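Local coordinates for alkylpurine DNA glycosylase AlkC (Pseudomonas fluorescens, PDB 5VHV), which probably excises alkylated purines from damaged DNA in base excision repair, acting without flipping the target nucleotide out of the duplex, at residues V253-L258 with L273-E278; Q285-D290 with V345-E350; K308-S313 with Q320-E325. All blocks are in the same frame, centred on the assembly; numbering follows the deposited sequence.

Interaction 1. Residues V253-L258 with L273-E278; sequences VKIHHL and LSFTLE
E278 OE2 is approached by two basic side chains: H256 NE2 donates a hydrogen bond of 2.9 Å to it, and K254 NZ forms a long salt bridge with it. The imidazole and carboxylate planes lie 25° apart, nearly coplanar, and NE2 meets OE2 almost in line with the C-O bond. K254 runs beside E278 in the same direction, and its CE comes within 3.3 Å of E278 OE2. These residues belong to a beta hairpin, strands 253-265 and 270-279, of the C-terminal immunoglobulin-like beta sandwich. K254 and H256 each form a hydrogen-bonded antiparallel pair, with E278 and T276; I255 and L277 make the non-hydrogen-bonded pair between them. All four backbone bonds are short, among them H256 N to T276 O at 2.8 Å.

K254, H256, T276 and E278 share the polar face. There T276 OG1 lies at the edge of the H257 ring, near its plane, and is hydrogen-bonded to H321 ND1 of strand 319-327, the neighbour on the other side of 270-279. I255 and L277 face the sandwich interior, where F275 and L277 also pack on V289 of strand 285-294. F275 CG sits between the backbone N and the carbonyl carbon (chi1 54°), and I255 CD1 reaches F275 CD2 at 3.8 Å. L258 CD1 touches F275 CB at 3.9 Å and L273 CD1 at 3.8 Å, bridging two residues of the partner strand.

At H257 the chain turns a corner and regular pairing lapses. The carbonyls H257 O and S274 O come close there as two acceptors without a bond. A water makes the link instead, donating to H257 O at 2.7 Å and hydrogen-bonded to S274 OG at 2.7 Å.

Interaction 2. Residues Q285-D290 with V345-E350; sequences QKLVVD and VLVNGE
N348 OD1 accepts a straight hydrogen bond from V288 N (2.8 Å, 168°), the donor lying nearly along the C=O axis. On the same amide, ND2 gives K286 O a weak bond of 3.4 Å and a further one to A249 O, in the loop before strand 253-265; the methyl L287 CD2 lies against the amide, 3.8 Å from N348 ND2. The side-chain amide thus meets two backbone groups of strand 285-294 beyond the point where the partner strand has turned away. An alanine in place of N348 would probably leave V288 N without its acceptor and the carbonyls of K286 and A249 without this donor.

Main-chain bonds continue the pairing: N348 N to V288 O, and a reciprocal pair between D290 and L346. L346 N reaches D290 O at 2.9 Å from above the carbonyl plane (38° out of it). V347 to E350 form a type I' turn, the tight connection of the hairpin between strands 339-347 and 350-359 of the immunoglobulin-like domain; G349 has backbone angles that call for glycine.

A water donates to V288 O at 3.0 Å and accepts from G349 N at 2.9 Å.

Apolar contacts lie on the face carrying V289 and V347. L287 CD2 packs on V347 CG1 at 4.0 Å.

Interaction 3. Residues K308-S313 with Q320-E325; sequences KLKAFS and QHIRRE. With nucleotides of chain D.
K308-S313 and Q320-E325 run antiparallel, their directions 153° apart, but their axes come no closer than 8.2 Å, so side chains span the gap without backbone pairing. Each strand hydrogen-bonds its backbone elsewhere: K310 and F312 to strand 285-294, and Q320, I322 and R324 to strand 270-279. L309 and K310 both face V289 in a classic beta bulge.

R324 NH1 donates to K308 O at 3.0 Å, the donor lying in the carbonyl plane. The R324 chain bends at both chi2 (57°) and chi3, and L309 CD2 lies over one face of its guanidinium, offset toward the rim. The same L309 CD2 packs on I322 CG2 at 3.7 Å, with L309 CD1 equally close to that methyl. Farther along, Q320 CG approaches F312 CE2 at 3.8 Å, ring and amide planes being steeply inclined, while Q320 NE2 bonds to H321 O.

K308 N donates to OP1 of DG3 of chain D at 2.9 Å and 171°, and K308 CG lies 3.8 Å from C3' of DA2 of chain D, while NZ turns to a salt bridge with D290. Two edge strands thus meet across an immunoglobulin-like sandwich, K308 of strand 305-314 bonding one DNA phosphate.

Overall arrangement
All three interactions lie in the C-terminal immunoglobulin-like domain. Interaction 2 is the most buried; interaction 1 is partly buried, and interaction 3 lies at the surface. Interactions 1 and 2 are backbone-paired strands, whereas interaction 3 joins the two outermost strands through side chains and one side-chain to backbone bond, without backbone pairing. Those strands pair with the others: 320-325 with 273-278 of interaction 1, and 308-313 with 285-290 of interaction 2. F275 packs on V345 and V289, so interactions 1 and 2 share an apolar interior. Charged and imidazole groups sit on the outer face of interaction 1, a side-chain amide ends the pairing in interaction 2, and interaction 3 adds the bond to a DNA phosphate.

Interaction 1. Residues V253-L258 with L273-E278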
loop_
_atom_site.group_PDB
_atom_site.type_symbol
_atom_site.label_atom_id
_atom_site.label_comp_id
_atom_site.label_asym_id
_atom_site.label_seq_id
_atom_site.Cartn_x
_atom_site.Cartn_y
_atom_site.Cartn_z
ATOM N N VAL A 253 34.378 4.859 -0.778
ATOM C CA VAL A 253 34.395 4.744 0.675
ATOM C C VAL A 253 35.150 3.487 1.070
ATOM O O VAL A 253 35.295 2.552 0.283
ATOM C CB VAL A 253 32.970 4.685 1.286
ATOM C CG1 VAL A 253 32.152 5.923 0.927
ATOM C CG2 VAL A 253 32.254 3.409 0.849
ATOM N N LYS A 254 35.617 3.468 2.314
ATOM C CA LYS A 254 36.081 2.266 2.988
ATOM C C LYS A 254 35.142 1.968 4.147
ATOM O O LYS A 254 34.601 2.884 4.764
ATOM C CB LYS A 254 37.516 2.431 3.503
ATOM C CG LYS A 254 38.552 2.521 2.388
ATOM C CD LYS A 254 39.984 2.516 2.916
ATOM C CE LYS A 254 40.329 3.800 3.649
ATOM N NZ LYS A 254 41.810 4.033 3.700
ATOM N N ILE A 255 34.930 0.690 4.432
ATOM C CA ILE A 255 34.080 0.267 5.542
ATOM C C ILE A 255 34.978 -0.262 6.655
ATOM O O ILE A 255 35.918 -1.022 6.389
ATOM C CB ILE A 255 33.047 -0.778 5.090
ATOM C CG1 ILE A 255 32.100 -1.135 6.230
ATOM C CG2 ILE A 255 33.722 -2.032 4.542
ATOM C CD1 ILE A 255 30.869 -1.894 5.755
ATOM N N HIS A 256 34.726 0.189 7.891
ATOM C CA HIS A 256 35.527 -0.199 9.050
ATOM C C HIS A 256 34.638 -0.718 10.170
ATOM O O HIS A 256 33.460 -0.357 10.271
ATOM C CB HIS A 256 36.351 0.969 9.620
ATOM C CG HIS A 256 37.220 1.646 8.615
ATOM N ND1 HIS A 256 38.339 1.046 8.074
ATOM C CD2 HIS A 256 37.141 2.875 8.055
ATOM C CE1 HIS A 256 38.911 1.880 7.224
ATOM N NE2 HIS A 256 38.204 2.996 7.195
ATOM N N HIS A 257 35.224 -1.561 11.018
ATOM C CA HIS A 257 34.589 -1.984 12.265
ATOM C C HIS A 257 33.299 -2.774 12.038
ATOM O O HIS A 257 32.421 -2.782 12.903
ATOM C CB HIS A 257 34.271 -0.783 13.177
ATOM C CG HIS A 257 35.402 0.185 13.355
ATOM N ND1 HIS A 257 36.662 -0.202 13.752
ATOM C CD2 HIS A 257 35.445 1.534 13.233
ATOM C CE1 HIS A 257 37.445 0.863 13.831
ATOM N NE2 HIS A 257 36.727 1.929 13.525
ATOM N N LEU A 258 33.118 -3.437 10.901
ATOM C CA LEU A 258 31.823 -4.067 10.640
ATOM C C LEU A 258 31.612 -5.214 11.612
ATOM O O LEU A 258 32.491 -6.060 11.781
ATOM C CB LEU A 258 31.745 -4.573 9.197
ATOM C CG LEU A 258 30.513 -5.438 8.864
ATOM C CD1 LEU A 258 29.231 -4.675 9.044
ATOM C CD2 LEU A 258 30.555 -5.999 7.446
ATOM N N LEU A 273 23.711 -4.292 14.284
ATOM C CA LEU A 273 24.571 -4.133 13.121
ATOM C C LEU A 273 25.274 -2.785 13.219
ATOM O O LEU A 273 24.618 -1.750 13.369
ATOM C CB LEU A 273 23.735 -4.201 11.839
ATOM C CG LEU A 273 24.427 -3.771 10.550
ATOM C CD1 LEU A 273 25.613 -4.679 10.196
ATOM C CD2 LEU A 273 23.409 -3.790 9.406
ATOM N N SER A 274 26.603 -2.783 13.137
ATOM C CA SER A 274 27.286 -1.501 13.141
ATOM C C SER A 274 28.529 -1.553 12.262
ATOM O O SER A 274 29.126 -2.613 12.052
ATOM C CB SER A 274 27.644 -1.054 14.571
ATOM O OG SER A 274 28.572 -1.926 15.199
ATOM N N PHE A 275 28.875 -0.392 11.721
ATOM C CA PHE A 275 30.070 -0.196 10.908
ATOM C C PHE A 275 30.267 1.306 10.720
ATOM O O PHE A 275 29.385 2.122 11.025
ATOM C CB PHE A 275 29.954 -0.901 9.555
ATOM C CG PHE A 275 28.720 -0.521 8.784
ATOM C CD1 PHE A 275 27.514 -1.165 9.016
ATOM C CD2 PHE A 275 28.756 0.506 7.846
ATOM C CE1 PHE A 275 26.362 -0.813 8.306
ATOM C CE2 PHE A 275 27.615 0.862 7.143
ATOM C CZ PHE A 275 26.414 0.199 7.378
ATOM N N THR A 276 31.432 1.651 10.191
ATOM C CA THR A 276 31.810 3.020 9.883
ATOM C C THR A 276 32.164 3.105 8.402
ATOM O O THR A 276 32.873 2.238 7.880
ATOM C CB THR A 276 32.998 3.447 10.746
ATOM O OG1 THR A 276 32.678 3.237 12.130
ATOM C CG2 THR A 276 33.340 4.922 10.513
ATOM N N LEU A 277 31.662 4.135 7.730
ATOM C CA LEU A 277 32.029 4.426 6.349
ATOM C C LEU A 277 32.968 5.617 6.341
ATOM O O LEU A 277 32.667 6.645 6.950
ATOM C CB LEU A 277 30.796 4.734 5.499
ATOM C CG LEU A 277 29.780 3.603 5.376
ATOM C CD1 LEU A 277 28.568 4.068 4.586
ATOM C CD2 LEU A 277 30.404 2.379 4.716
ATOM N N GLU A 278 34.101 5.473 5.664
ATOM C CA GLU A 278 35.063 6.548 5.495
ATOM C C GLU A 278 35.110 6.943 4.026
ATOM O O GLU A 278 35.434 6.113 3.169
ATOM C CB GLU A 278 36.450 6.125 5.967
ATOM C CG GLU A 278 37.520 7.211 5.761
ATOM C CD GLU A 278 38.928 6.660 5.748
ATOM O OE1 GLU A 278 39.838 7.371 5.269
ATOM O OE2 GLU A 278 39.122 5.517 6.208
HETATM O O HOH W 1 31.059 -1.172 14.560
#

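Interaction 2. Residues Q285-D290 with V345-E350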
loop_
_atom_site.group_PDB
_atom_site.type_symbol
_atom_site.label_atom_id
_atom_site.label_comp_id
_atom_site.label_asym_id
_atom_site.label_seq_id
_atom_site.Cartn_x
_atom_site.Cartn_y
_atom_site.Cartn_z
ATOM N N GLN A 285 29.518 12.971 -1.411
ATOM C CA GLN A 285 28.852 11.993 -2.257
ATOM C C GLN A 285 27.570 11.527 -1.596
ATOM O O GLN A 285 27.516 11.315 -0.380
ATOM C CB GLN A 285 29.772 10.797 -2.584
ATOM C CG GLN A 285 30.171 9.939 -1.418
ATOM C CD GLN A 285 31.339 9.008 -1.761
ATOM O OE1 GLN A 285 31.202 8.084 -2.574
ATOM N NE2 GLN A 285 32.501 9.260 -1.149
ATOM N N LYS A 286 26.533 11.395 -2.410
ATOM C CA LYS A 286 25.248 10.902 -1.947
ATOM C C LYS A 286 25.289 9.379 -1.852
ATOM O O LYS A 286 25.709 8.698 -2.794
ATOM C CB LYS A 286 24.135 11.349 -2.895
ATOM C CG LYS A 286 23.806 12.841 -2.810
ATOM C CD LYS A 286 22.664 13.227 -3.752
ATOM C CE LYS A 286 22.451 14.738 -3.783
ATOM N NZ LYS A 286 23.692 15.485 -4.144
ATOM N N LEU A 287 24.880 8.853 -0.703
ATOM C CA LEU A 287 24.899 7.420 -0.453
ATOM C C LEU A 287 23.511 6.922 -0.088
ATOM O O LEU A 287 22.773 7.573 0.657
ATOM C CB LEU A 287 25.858 7.056 0.685
ATOM C CG LEU A 287 27.332 7.439 0.509
ATOM C CD1 LEU A 287 28.168 6.990 1.695
ATOM C CD2 LEU A 287 27.871 6.834 -0.761
ATOM N N VAL A 288 23.187 5.741 -0.592
ATOM C CA VAL A 288 22.044 4.963 -0.137
ATOM C C VAL A 288 22.621 3.726 0.530
ATOM O O VAL A 288 23.265 2.900 -0.128
ATOM C CB VAL A 288 21.094 4.609 -1.284
ATOM C CG1 VAL A 288 20.066 3.536 -0.830
ATOM C CG2 VAL A 288 20.376 5.891 -1.748
ATOM N N VAL A 289 22.452 3.636 1.842
ATOM C CA VAL A 289 22.996 2.560 2.657
ATOM C C VAL A 289 21.834 1.722 3.167
ATOM O O VAL A 289 20.992 2.214 3.926
ATOM C CB VAL A 289 23.821 3.111 3.828
ATOM C CG1 VAL A 289 24.454 1.975 4.611
ATOM C CG2 VAL A 289 24.906 4.060 3.325
ATOM N N ASP A 290 21.801 0.457 2.760
ATOM C CA ASP A 290 20.806 -0.503 3.218
ATOM C C ASP A 290 21.545 -1.745 3.733
ATOM O O ASP A 290 22.775 -1.813 3.718
ATOM C CB ASP A 290 19.821 -0.852 2.084
ATOM C CG ASP A 290 18.929 0.322 1.689
ATOM O OD1 ASP A 290 18.634 1.183 2.555
ATOM O OD2 ASP A 290 18.491 0.382 0.517
ATOM N N VAL A 345 26.037 -5.609 4.006
ATOM C CA VAL A 345 25.948 -4.144 3.975
ATOM C C VAL A 345 25.947 -3.697 2.521
ATOM O O VAL A 345 26.810 -4.110 1.734
ATOM C CB VAL A 345 27.104 -3.483 4.750
ATOM C CG1 VAL A 345 27.099 -1.977 4.565
ATOM C CG2 VAL A 345 26.994 -3.797 6.238
ATOM N N LEU A 346 24.977 -2.861 2.162
ATOM C CA LEU A 346 24.748 -2.422 0.790
ATOM C C LEU A 346 24.947 -0.914 0.710
ATOM O O LEU A 346 24.316 -0.164 1.465
ATOM C CB LEU A 346 23.321 -2.751 0.327
ATOM C CG LEU A 346 22.887 -4.198 0.526
ATOM C CD1 LEU A 346 21.368 -4.341 0.420
ATOM C CD2 LEU A 346 23.576 -5.050 -0.501
ATOM N N VAL A 347 25.808 -0.473 -0.202
ATOM C CA VAL A 347 26.060 0.952 -0.391
ATOM C C VAL A 347 25.971 1.253 -1.884
ATOM O O VAL A 347 26.708 0.668 -2.692
ATOM C CB VAL A 347 27.421 1.390 0.184
ATOM C CG1 VAL A 347 27.578 2.917 0.048
ATOM C CG2 VAL A 347 27.544 0.990 1.657
ATOM N N ASN A 348 25.058 2.156 -2.247
ATOM C CA ASN A 348 24.726 2.439 -3.637
ATOM C C ASN A 348 24.599 1.164 -4.461
ATOM O O ASN A 348 25.084 1.097 -5.596
ATOM C CB ASN A 348 25.771 3.382 -4.244
ATOM C CG ASN A 348 25.727 4.760 -3.617
ATOM O OD1 ASN A 348 25.006 4.982 -2.638
ATOM N ND2 ASN A 348 26.502 5.694 -4.168
ATOM N N GLY A 349 23.949 0.148 -3.907
ATOM C CA GLY A 349 23.627 -1.043 -4.659
ATOM C C GLY A 349 24.696 -2.107 -4.651
ATOM O O GLY A 349 24.489 -3.170 -5.248
ATOM N N GLU A 350 25.812 -1.866 -3.988
ATOM C CA GLU A 350 26.951 -2.770 -3.989
ATOM C C GLU A 350 27.125 -3.371 -2.602
ATOM O O GLU A 350 27.061 -2.656 -1.604
ATOM C CB GLU A 350 28.229 -2.012 -4.399
ATOM C CG GLU A 350 29.514 -2.816 -4.354
ATOM C CD GLU A 350 30.754 -1.973 -4.657
ATOM O OE1 GLU A 350 30.642 -0.727 -4.721
ATOM O OE2 GLU A 350 31.844 -2.557 -4.831
HETATM O O HOH W 2 22.400 0.377 -1.499
#

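Interaction 3. Residues K308-S313 with Q320-E325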
loop_
_atom_site.group_PDB
_atom_site.type_symbol
_atom_site.label_atom_id
_atom_site.label_comp_id
_atom_site.label_asym_id
_atom_site.label_seq_id
_atom_site.Cartn_x
_atom_site.Cartn_y
_atom_site.Cartn_z
ATOM N N LYS A 308 15.948 -0.925 5.066
ATOM C CA LYS A 308 16.498 0.402 4.867
ATOM C C LYS A 308 17.338 0.816 6.064
ATOM O O LYS A 308 16.971 0.562 7.215
ATOM C CB LYS A 308 15.380 1.419 4.672
ATOM C CG LYS A 308 14.417 1.071 3.549
ATOM C CD LYS A 308 15.143 1.006 2.188
ATOM C CE LYS A 308 15.673 2.374 1.776
ATOM N NZ LYS A 308 16.438 2.351 0.465
ATOM N N LEU A 309 18.448 1.496 5.797
ATOM C CA LEU A 309 19.275 2.001 6.888
ATOM C C LEU A 309 19.366 3.519 6.872
ATOM O O LEU A 309 18.788 4.162 7.753
ATOM C CB LEU A 309 20.652 1.345 6.839
ATOM C CG LEU A 309 21.066 0.610 8.095
ATOM C CD1 LEU A 309 22.453 -0.028 7.834
ATOM C CD2 LEU A 309 21.104 1.550 9.256
ATOM N N LYS A 310 20.064 4.119 5.910
ATOM C CA LYS A 310 20.299 5.556 5.915
ATOM C C LYS A 310 20.556 6.028 4.491
ATOM O O LYS A 310 21.272 5.369 3.736
ATOM C CB LYS A 310 21.507 5.880 6.813
ATOM C CG LYS A 310 21.627 7.320 7.276
ATOM C CD LYS A 310 22.916 7.511 8.081
ATOM C CE LYS A 310 23.113 8.951 8.531
ATOM N NZ LYS A 310 22.171 9.343 9.610
ATOM N N ALA A 311 19.989 7.172 4.129
ATOM C CA ALA A 311 20.329 7.853 2.884
ATOM C C ALA A 311 20.866 9.225 3.259
ATOM O O ALA A 311 20.175 9.995 3.932
ATOM C CB ALA A 311 19.118 7.965 1.961
ATOM N N PHE A 312 22.084 9.535 2.849
ATOM C CA PHE A 312 22.696 10.781 3.303
ATOM C C PHE A 312 23.867 11.133 2.402
ATOM O O PHE A 312 24.287 10.346 1.552
ATOM C CB PHE A 312 23.160 10.670 4.762
ATOM C CG PHE A 312 24.345 9.773 4.948
ATOM C CD1 PHE A 312 24.224 8.405 4.762
ATOM C CD2 PHE A 312 25.582 10.290 5.299
ATOM C CE1 PHE A 312 25.315 7.577 4.915
ATOM C CE2 PHE A 312 26.672 9.461 5.462
ATOM C CZ PHE A 312 26.536 8.106 5.265
ATOM N N SER A 313 24.400 12.334 2.626
ATOM C CA SER A 313 25.597 12.822 1.962
ATOM C C SER A 313 26.780 12.708 2.911
ATOM O O SER A 313 26.709 13.170 4.055
ATOM C CB SER A 313 25.420 14.272 1.517
ATOM O OG SER A 313 26.657 14.825 1.122
ATOM N N GLN A 320 31.468 8.268 8.973
ATOM C CA GLN A 320 30.124 8.242 9.529
ATOM C C GLN A 320 29.883 6.883 10.164
ATOM O O GLN A 320 29.967 5.860 9.480
ATOM C CB GLN A 320 29.075 8.506 8.444
ATOM C CG GLN A 320 27.653 8.440 8.945
ATOM C CD GLN A 320 27.355 9.540 9.927
ATOM O OE1 GLN A 320 27.714 10.694 9.702
ATOM N NE2 GLN A 320 26.730 9.189 11.044
ATOM N N HIS A 321 29.592 6.878 11.463
ATOM C CA HIS A 321 29.175 5.665 12.150
ATOM C C HIS A 321 27.737 5.351 11.788
ATOM O O HIS A 321 26.892 6.247 11.694
ATOM C CB HIS A 321 29.286 5.832 13.672
ATOM C CG HIS A 321 30.668 6.103 14.171
ATOM N ND1 HIS A 321 31.663 5.150 14.153
ATOM C CD2 HIS A 321 31.216 7.205 14.734
ATOM C CE1 HIS A 321 32.766 5.656 14.670
ATOM N NE2 HIS A 321 32.522 6.901 15.030
ATOM N N ILE A 322 27.454 4.069 11.601
ATOM C CA ILE A 322 26.111 3.594 11.307
ATOM C C ILE A 322 25.816 2.438 12.244
ATOM O O ILE A 322 26.680 1.592 12.497
ATOM C CB ILE A 322 25.961 3.190 9.821
ATOM C CG1 ILE A 322 26.050 4.466 8.956
ATOM C CG2 ILE A 322 24.646 2.458 9.581
ATOM C CD1 ILE A 322 26.099 4.238 7.480
ATOM N N ARG A 323 24.601 2.411 12.779
ATOM C CA ARG A 323 24.254 1.414 13.780
ATOM C C ARG A 323 22.761 1.166 13.700
ATOM O O ARG A 323 21.988 2.128 13.664
ATOM C CB ARG A 323 24.642 1.885 15.185
ATOM C CG ARG A 323 24.260 0.902 16.279
ATOM C CD ARG A 323 24.751 1.385 17.640
ATOM N NE ARG A 323 24.440 0.435 18.702
ATOM C CZ ARG A 323 25.290 -0.478 19.156
ATOM N NH1 ARG A 323 26.511 -0.566 18.640
ATOM N NH2 ARG A 323 24.921 -1.301 20.127
ATOM N N ARG A 324 22.364 -0.104 13.683
ATOM C CA ARG A 324 20.954 -0.475 13.660
ATOM C C ARG A 324 20.729 -1.693 14.536
ATOM O O ARG A 324 21.378 -2.724 14.345
ATOM C CB ARG A 324 20.480 -0.778 12.230
ATOM C CG ARG A 324 19.052 -1.323 12.102
ATOM C CD ARG A 324 17.968 -0.437 12.708
ATOM N NE ARG A 324 18.052 0.965 12.265
ATOM C CZ ARG A 324 17.672 1.416 11.070
ATOM N NH1 ARG A 324 17.175 0.590 10.171
ATOM N NH2 ARG A 324 17.817 2.702 10.776
ATOM N N GLU A 325 19.808 -1.566 15.485
ATOM C CA GLU A 325 19.347 -2.679 16.290
ATOM C C GLU A 325 18.124 -3.316 15.628
ATOM O O GLU A 325 17.278 -2.619 15.070
ATOM C CB GLU A 325 19.040 -2.148 17.691
ATOM C CG GLU A 325 18.339 -3.058 18.616
ATOM C CD GLU A 325 17.941 -2.300 19.856
ATOM O OE1 GLU A 325 16.761 -1.910 19.966
ATOM O OE2 GLU A 325 18.830 -2.042 20.687
ATOM P P DG D 3 11.943 -0.861 6.075
ATOM O OP1 DG D 3 13.292 -1.445 5.992
ATOM O OP2 DG D 3 11.020 -0.843 4.911
ATOM O "O5'" DG D 3 11.120 -1.583 7.203
ATOM C "C5'" DG D 3 11.725 -1.936 8.458
ATOM C "C4'" DG D 3 10.745 -2.698 9.321
ATOM O "O4'" DG D 3 9.716 -1.803 9.847
ATOM C "C3'" DG D 3 9.979 -3.830 8.622
ATOM O "O3'" DG D 3 9.935 -4.933 9.523
ATOM C "C2'" DG D 3 8.607 -3.203 8.294
ATOM C "C1'" DG D 3 8.409 -2.210 9.443
ATOM N N9 DG D 3 7.690 -0.972 9.119
ATOM C C8 DG D 3 7.840 -0.181 8.006
ATOM N N7 DG D 3 7.098 0.904 8.032
ATOM C C5 DG D 3 6.457 0.844 9.254
ATOM C C6 DG D 3 5.532 1.739 9.835
ATOM O O6 DG D 3 5.114 2.817 9.378
ATOM N N1 DG D 3 5.114 1.306 11.088
ATOM C C2 DG D 3 5.522 0.155 11.693
ATOM N N2 DG D 3 4.987 -0.105 12.893
ATOM N N3 DG D 3 6.390 -0.707 11.151
ATOM C C4 DG D 3 6.814 -0.295 9.940
ATOM P P DA D 2 10.993 5.710 4.101
ATOM O OP1 DA D 2 12.083 5.885 3.148
ATOM O OP2 DA D 2 9.567 5.758 3.661
ATOM O "O5'" DA D 2 11.264 4.313 4.828
ATOM C "C5'" DA D 2 12.466 4.135 5.574
ATOM C "C4'" DA D 2 12.343 2.977 6.553
ATOM O "O4'" DA D 2 11.586 3.382 7.724
ATOM C "C3'" DA D 2 11.618 1.759 6.027
ATOM O "O3'" DA D 2 12.144 0.616 6.669
ATOM C "C2'" DA D 2 10.167 2.053 6.407
ATOM C "C1'" DA D 2 10.339 2.694 7.774
ATOM N N9 DA D 2 9.315 3.674 8.147
ATOM C C8 DA D 2 8.860 4.705 7.385
ATOM N N7 DA D 2 7.984 5.471 7.994
ATOM C C5 DA D 2 7.863 4.908 9.249
ATOM C C6 DA D 2 7.090 5.254 10.365
ATOM N N6 DA D 2 6.254 6.307 10.378
ATOM N N1 DA D 2 7.209 4.489 11.477
ATOM C C2 DA D 2 8.046 3.446 11.454
ATOM N N3 DA D 2 8.829 3.020 10.460
ATOM C C4 DA D 2 8.688 3.802 9.370
#